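Local coordinates for protein transcriptional regulator PA3341 (PDB 2FBH) that regulates transcription as a MarR-family winged helix-turn-helix protein that probably binds DNA as a dimer, at the interface of chains A and B. Sequence-based numbering; all coordinates share one arbitrary frame. Chains: chain A/B, transcriptional regulator PA3341.

Contact 1: the interface of chains A and B. Residues chain A 133, 136-137, 140; chain B 14-15, 18, 132.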
# COMPACT_ATOMS: atom_id res chain seq x y z
N GLN A 133 -11.16 -2.27 13.29
CA GLN A 133 -9.94 -2.97 13.60
C GLN A 133 -10.12 -4.44 13.73
O GLN A 133 -9.28 -5.19 13.20
CB GLN A 133 -9.33 -2.41 14.85
CG GLN A 133 -8.82 -0.98 14.62
CD GLN A 133 -8.56 -0.32 16.03
OE1 GLN A 133 -9.08 -0.76 17.06
NE2 GLN A 133 -7.80 0.73 16.05
N LEU A 136 -10.40 -5.86 10.14
CA LEU A 136 -9.04 -5.91 9.56
C LEU A 136 -8.15 -7.01 10.17
O LEU A 136 -7.44 -7.69 9.43
CB LEU A 136 -8.32 -4.56 9.79
CG LEU A 136 -9.01 -3.44 8.99
CD1 LEU A 136 -8.32 -2.09 9.31
CD2 LEU A 136 -9.20 -3.59 7.50
N LEU A 137 -8.22 -7.21 11.49
CA LEU A 137 -7.40 -8.26 12.14
C LEU A 137 -7.79 -9.65 11.63
O LEU A 137 -6.88 -10.47 11.46
CB LEU A 137 -7.54 -8.15 13.66
CG LEU A 137 -6.77 -6.94 14.23
CD1 LEU A 137 -7.31 -6.85 15.67
CD2 LEU A 137 -5.30 -7.31 14.22
N LEU A 140 -6.43 -10.00 8.09
CA LEU A 140 -5.02 -10.36 8.20
C LEU A 140 -4.73 -11.79 8.68
O LEU A 140 -3.82 -12.45 8.14
CB LEU A 140 -4.34 -9.34 9.11
CG LEU A 140 -2.83 -9.19 9.14
CD1 LEU A 140 -2.30 -8.86 7.76
CD2 LEU A 140 -2.46 -8.07 10.26
N LEU B 14 -2.12 -0.87 10.94
CA LEU B 14 -2.93 -2.12 10.77
C LEU B 14 -3.58 -2.09 9.37
O LEU B 14 -3.55 -3.08 8.61
CB LEU B 14 -4.00 -2.20 11.84
CG LEU B 14 -4.99 -3.38 11.60
CD1 LEU B 14 -4.35 -4.77 11.69
CD2 LEU B 14 -6.15 -3.17 12.62
N LEU B 15 -4.07 -0.92 8.94
CA LEU B 15 -4.67 -0.82 7.63
C LEU B 15 -3.65 -1.11 6.53
O LEU B 15 -3.91 -1.86 5.60
CB LEU B 15 -5.28 0.61 7.47
CG LEU B 15 -5.75 1.04 6.13
CD1 LEU B 15 -6.85 0.07 5.74
CD2 LEU B 15 -6.36 2.45 6.32
N THR B 18 -2.70 -4.90 6.41
CA THR B 18 -3.77 -5.73 5.92
C THR B 18 -3.85 -5.57 4.40
O THR B 18 -3.95 -6.55 3.68
CB THR B 18 -5.12 -5.32 6.56
OG1 THR B 18 -5.04 -5.40 7.99
CG2 THR B 18 -6.20 -6.31 6.10
N CYS B 132 -17.33 -1.80 8.34
CA CYS B 132 -15.88 -1.58 8.07
C CYS B 132 -15.75 -0.65 6.85
O CYS B 132 -15.00 0.29 6.86
CB CYS B 132 -15.23 -2.95 7.76
SG CYS B 132 -13.52 -2.81 7.19
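B:Leu14, on helix 11-29, drives its isobutyl group between the side chains that A:Gln133, A:Leu136, A:Leu137 and A:Leu140 present from helix 126-144. The patch belongs to the dimer interface of N- and C-terminal helices expected of a MarR-family protein. CD1 meets the CD2 methyl of A:Leu137 at 3.7 Å, where the two side chains cross nearly at right angles, and it also reaches CD2 of A:Leu140 at 4.1 Å. CD2, the other branch, lies 3.8 Å from CB of A:Leu136 and beside the CA of A:Gln133. The CG of B:Leu14 stands opposite its backbone nitrogen (chi1 172°), which sends the fork outward towards chain A. One branched residue thus serves several neighbours. The packing slackens towards the CD methyls of A:Leu136: CA of B:Leu15 stays 4.2 Å from CD1, and SG of B:Cys132 stands off at 4.4 Å from CD2 of A:Leu136. One turn beyond B:Leu14, CD1 of A:Leu140 lies 3.9 Å from CA of B:Thr18. OG1 of B:Thr18 is near CB of A:Leu136 (3.8 Å), but its hydrogen bond goes to its own helix, to the backbone O of B:Leu14 at 2.8 Å, with OG1 standing above the carbonyl plane, 39° out of it.

Contact 2: the interface of chains A and B. Residues chain A 22, 121, 129, 132-133; chain B 11-12, 139.
The amide nitrogens NE2 of A:Gln129 and A:Gln133 close on CD1 of the B:Phe11 ring from opposite sides of its plane, NE2 of A:Gln129 standing 3.2 Å from CD1. These are van der Waals approaches of polar groups to an aromatic carbon. The two amides are turned differently: that of A:Gln129 stands steeply to the ring, 77° between planes, whereas that of A:Gln133 is tilted by 40°. The aliphatic part of A:Gln129 shares the work, its CG lying 3.3 Å from CE1 of the ring. B:Phe11 fills a pocket made by A:Trp22, A:Leu121, A:Gln129, A:Cys132 and A:Gln133, which hides 87 Å² of its surface, an example of aromatic plugging in an intertwined helical interface of the MarR type. A chi1 of -173° swings the ring away from the backbone N and out into chain A, where CD2 of A:Leu121 sits over the ring centre and SG of A:Cys132 meets CZ, 3.7 Å away. At CD2 comes A:Trp22, whose side chain crosses the phenyl at about a right angle and brings CZ3 to 3.3 Å from CD2. The indole then covers the next residue with its face: CA of B:Gly12 lies 3.5 Å from the centroid of the six-membered ring, a CH-pi contact. Beyond this core the packing eases, and A:Leu121 and B:Ile139 lie side by side, CD2 of the former 4.1 Å from CD1 of the latter.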
# COMPACT_ATOMS: atom_id res chain seq x y z
N TRP A 22 -3.80 7.65 3.21
CA TRP A 22 -3.29 7.99 4.53
C TRP A 22 -1.74 8.09 4.45
O TRP A 22 -1.14 9.08 4.92
CB TRP A 22 -3.70 6.89 5.50
CG TRP A 22 -3.41 7.12 6.91
CD1 TRP A 22 -2.34 7.76 7.47
CD2 TRP A 22 -4.17 6.60 7.97
NE1 TRP A 22 -2.39 7.68 8.86
CE2 TRP A 22 -3.52 6.98 9.18
CE3 TRP A 22 -5.35 5.83 8.02
CZ2 TRP A 22 -4.03 6.68 10.44
CZ3 TRP A 22 -5.86 5.49 9.33
CH2 TRP A 22 -5.19 5.92 10.49
N LEU A 121 -9.27 10.28 11.66
CA LEU A 121 -10.32 9.62 12.51
C LEU A 121 -11.43 10.56 12.87
O LEU A 121 -12.36 10.17 13.60
CB LEU A 121 -9.71 8.98 13.75
CG LEU A 121 -8.77 7.82 13.27
CD1 LEU A 121 -8.05 7.26 14.46
CD2 LEU A 121 -9.46 6.70 12.31
N GLN A 129 -14.47 2.42 15.24
CA GLN A 129 -13.05 2.22 15.03
C GLN A 129 -12.67 0.80 15.51
O GLN A 129 -11.91 0.11 14.85
CB GLN A 129 -12.24 3.26 15.79
CG GLN A 129 -10.75 3.10 15.47
CD GLN A 129 -9.90 4.11 16.18
OE1 GLN A 129 -10.39 5.22 16.55
NE2 GLN A 129 -8.59 3.77 16.33
N CYS A 132 -13.96 -1.79 13.23
CA CYS A 132 -13.18 -1.75 11.97
C CYS A 132 -11.85 -2.52 12.18
O CYS A 132 -11.47 -3.33 11.39
CB CYS A 132 -12.88 -0.28 11.62
SG CYS A 132 -11.74 -0.09 10.23
N GLN A 133 -11.16 -2.27 13.29
CA GLN A 133 -9.94 -2.97 13.60
C GLN A 133 -10.12 -4.44 13.73
O GLN A 133 -9.28 -5.19 13.20
CB GLN A 133 -9.33 -2.41 14.85
CG GLN A 133 -8.82 -0.98 14.62
CD GLN A 133 -8.56 -0.32 16.03
OE1 GLN A 133 -9.08 -0.76 17.06
NE2 GLN A 133 -7.80 0.73 16.05
N PHE B 11 -3.52 2.49 14.15
CA PHE B 11 -4.59 2.14 13.26
C PHE B 11 -4.10 2.20 11.82
O PHE B 11 -4.48 1.33 11.00
CB PHE B 11 -5.66 3.22 13.45
CG PHE B 11 -6.93 2.93 12.71
CD1 PHE B 11 -8.07 2.53 13.39
CD2 PHE B 11 -7.02 3.10 11.36
CE1 PHE B 11 -9.25 2.29 12.70
CE2 PHE B 11 -8.19 2.83 10.67
CZ PHE B 11 -9.28 2.42 11.35
N GLY B 12 -3.32 3.24 11.46
CA GLY B 12 -2.90 3.36 10.06
C GLY B 12 -2.00 2.18 9.67
O GLY B 12 -2.05 1.70 8.54
N ILE B 139 -12.76 7.81 6.48
CA ILE B 139 -11.30 8.13 6.52
C ILE B 139 -10.90 8.68 5.18
O ILE B 139 -10.23 9.73 5.05
CB ILE B 139 -10.48 6.84 6.91
CG1 ILE B 139 -10.77 6.42 8.40
CG2 ILE B 139 -8.95 7.10 6.59
CD1 ILE B 139 -10.24 5.00 8.72

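Contact 3: the interface of chains A and B. Residues chain A 136, 139-140, 143; chain B 17-18, 21-22.
A:Ile139 and B:Thr18 cross at about a right angle, methyl against methyl, with CG2 of the isoleucine 3.5 Å from CG2 of the threonine, tighter than usual for two carbons. The isoleucine CG2 methyl also reaches CE3 of the B:Trp22 indole, 4.1 Å away; those two side chains meet at a slant. One branch of A:Ile139 therefore touches two residues lying one turn apart on helix 11-29. The next junction in this stretch of the helical dimer interface is built round a small residue. CB of B:Ala21 receives the CD1 methyl of A:Leu140 at 3.6 Å and the CD1 methyl of A:Leu143 at 3.7 Å, so that a short side chain lets two long ones approach its helix, a familiar principle of close helix packing. In A:Leu140 a chi1 of -163° turns CG away from the residue's own amide N, and the resulting course carries CD1 on to the backbone of chain B, 3.8 Å from the carbonyl O of B:Gln17. A:Leu143 adopts another rotamer, with CG opposite the carbonyl carbon (chi1 -77°), and applies its fork to the backbone between B:Ala21 and B:Trp22. Its two methyls divide that stretch: CD1 lies 3.6 Å from CA of B:Trp22, while CD2 rests 3.7 Å from the carbonyl O of B:Ala21.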
# COMPACT_ATOMS: atom_id res chain seq x y z
N LEU A 136 -10.40 -5.86 10.14
CA LEU A 136 -9.04 -5.91 9.56
C LEU A 136 -8.15 -7.01 10.17
O LEU A 136 -7.44 -7.69 9.43
CB LEU A 136 -8.32 -4.56 9.79
CG LEU A 136 -9.01 -3.44 8.99
CD1 LEU A 136 -8.32 -2.09 9.31
CD2 LEU A 136 -9.20 -3.59 7.50
N ILE A 139 -9.18 -10.33 8.65
CA ILE A 139 -8.67 -10.42 7.25
C ILE A 139 -7.20 -10.76 7.30
O ILE A 139 -6.69 -11.67 6.62
CB ILE A 139 -8.94 -9.07 6.48
CG1 ILE A 139 -10.49 -8.86 6.26
CG2 ILE A 139 -8.09 -9.05 5.16
CD1 ILE A 139 -10.82 -7.42 5.80
N LEU A 140 -6.43 -10.00 8.09
CA LEU A 140 -5.02 -10.36 8.20
C LEU A 140 -4.73 -11.79 8.68
O LEU A 140 -3.82 -12.45 8.14
CB LEU A 140 -4.34 -9.34 9.11
CG LEU A 140 -2.83 -9.19 9.14
CD1 LEU A 140 -2.30 -8.86 7.76
CD2 LEU A 140 -2.46 -8.07 10.26
N LEU A 143 -5.28 -14.16 5.98
CA LEU A 143 -4.15 -14.13 5.02
C LEU A 143 -2.94 -14.82 5.57
O LEU A 143 -2.20 -15.43 4.81
CB LEU A 143 -3.80 -12.69 4.62
CG LEU A 143 -4.81 -12.15 3.60
CD1 LEU A 143 -4.94 -10.62 3.62
CD2 LEU A 143 -4.42 -12.61 2.21
N GLN B 17 -0.81 -2.78 6.70
CA GLN B 17 -0.38 -4.19 6.75
C GLN B 17 -1.41 -5.16 6.15
O GLN B 17 -1.02 -6.12 5.45
CB GLN B 17 -0.08 -4.57 8.19
CG GLN B 17 1.25 -3.91 8.69
CD GLN B 17 1.61 -4.40 10.12
OE1 GLN B 17 0.87 -5.21 10.72
NE2 GLN B 17 2.80 -3.96 10.63
N THR B 18 -2.70 -4.90 6.41
CA THR B 18 -3.77 -5.73 5.92
C THR B 18 -3.85 -5.57 4.40
O THR B 18 -3.95 -6.55 3.68
CB THR B 18 -5.12 -5.32 6.56
OG1 THR B 18 -5.04 -5.40 7.99
CG2 THR B 18 -6.20 -6.31 6.10
N ALA B 21 -0.89 -7.29 2.82
CA ALA B 21 -1.04 -8.78 2.86
C ALA B 21 -2.01 -9.20 1.75
O ALA B 21 -1.79 -10.22 1.08
CB ALA B 21 -1.57 -9.20 4.26
N TRP B 22 -3.10 -8.45 1.55
CA TRP B 22 -4.09 -8.84 0.56
C TRP B 22 -3.47 -8.69 -0.85
O TRP B 22 -3.55 -9.61 -1.69
CB TRP B 22 -5.31 -7.93 0.71
CG TRP B 22 -6.48 -8.25 -0.09
CD1 TRP B 22 -6.53 -8.78 -1.35
CD2 TRP B 22 -7.80 -7.97 0.29
NE1 TRP B 22 -7.84 -8.85 -1.81
CE2 TRP B 22 -8.64 -8.38 -0.80
CE3 TRP B 22 -8.37 -7.40 1.44
CZ2 TRP B 22 -10.02 -8.30 -0.75
CZ3 TRP B 22 -9.81 -7.29 1.48
CH2 TRP B 22 -10.59 -7.73 0.39

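Contacts 1 and 3 are neighbours, their C-alpha centres about 6 Å apart, and share A:Leu136, A:Leu140 and B:Thr18; contact 2 lies about 9 Å from contact 1, with A:Gln133 in common, and about 14 Å from contact 3. All three use helix 126-144 of chain A against helix 11-29 of chain B; contacts 1 and 2 also draw on helix 126-144 of chain B, and contact 2 on helix 11-29 and a loop of chain A. Two-fold symmetry gives every contact a twin, consistent with the intertwined dimer typical of MarR proteins, which would help to set the spacing of two DNA-binding lobes.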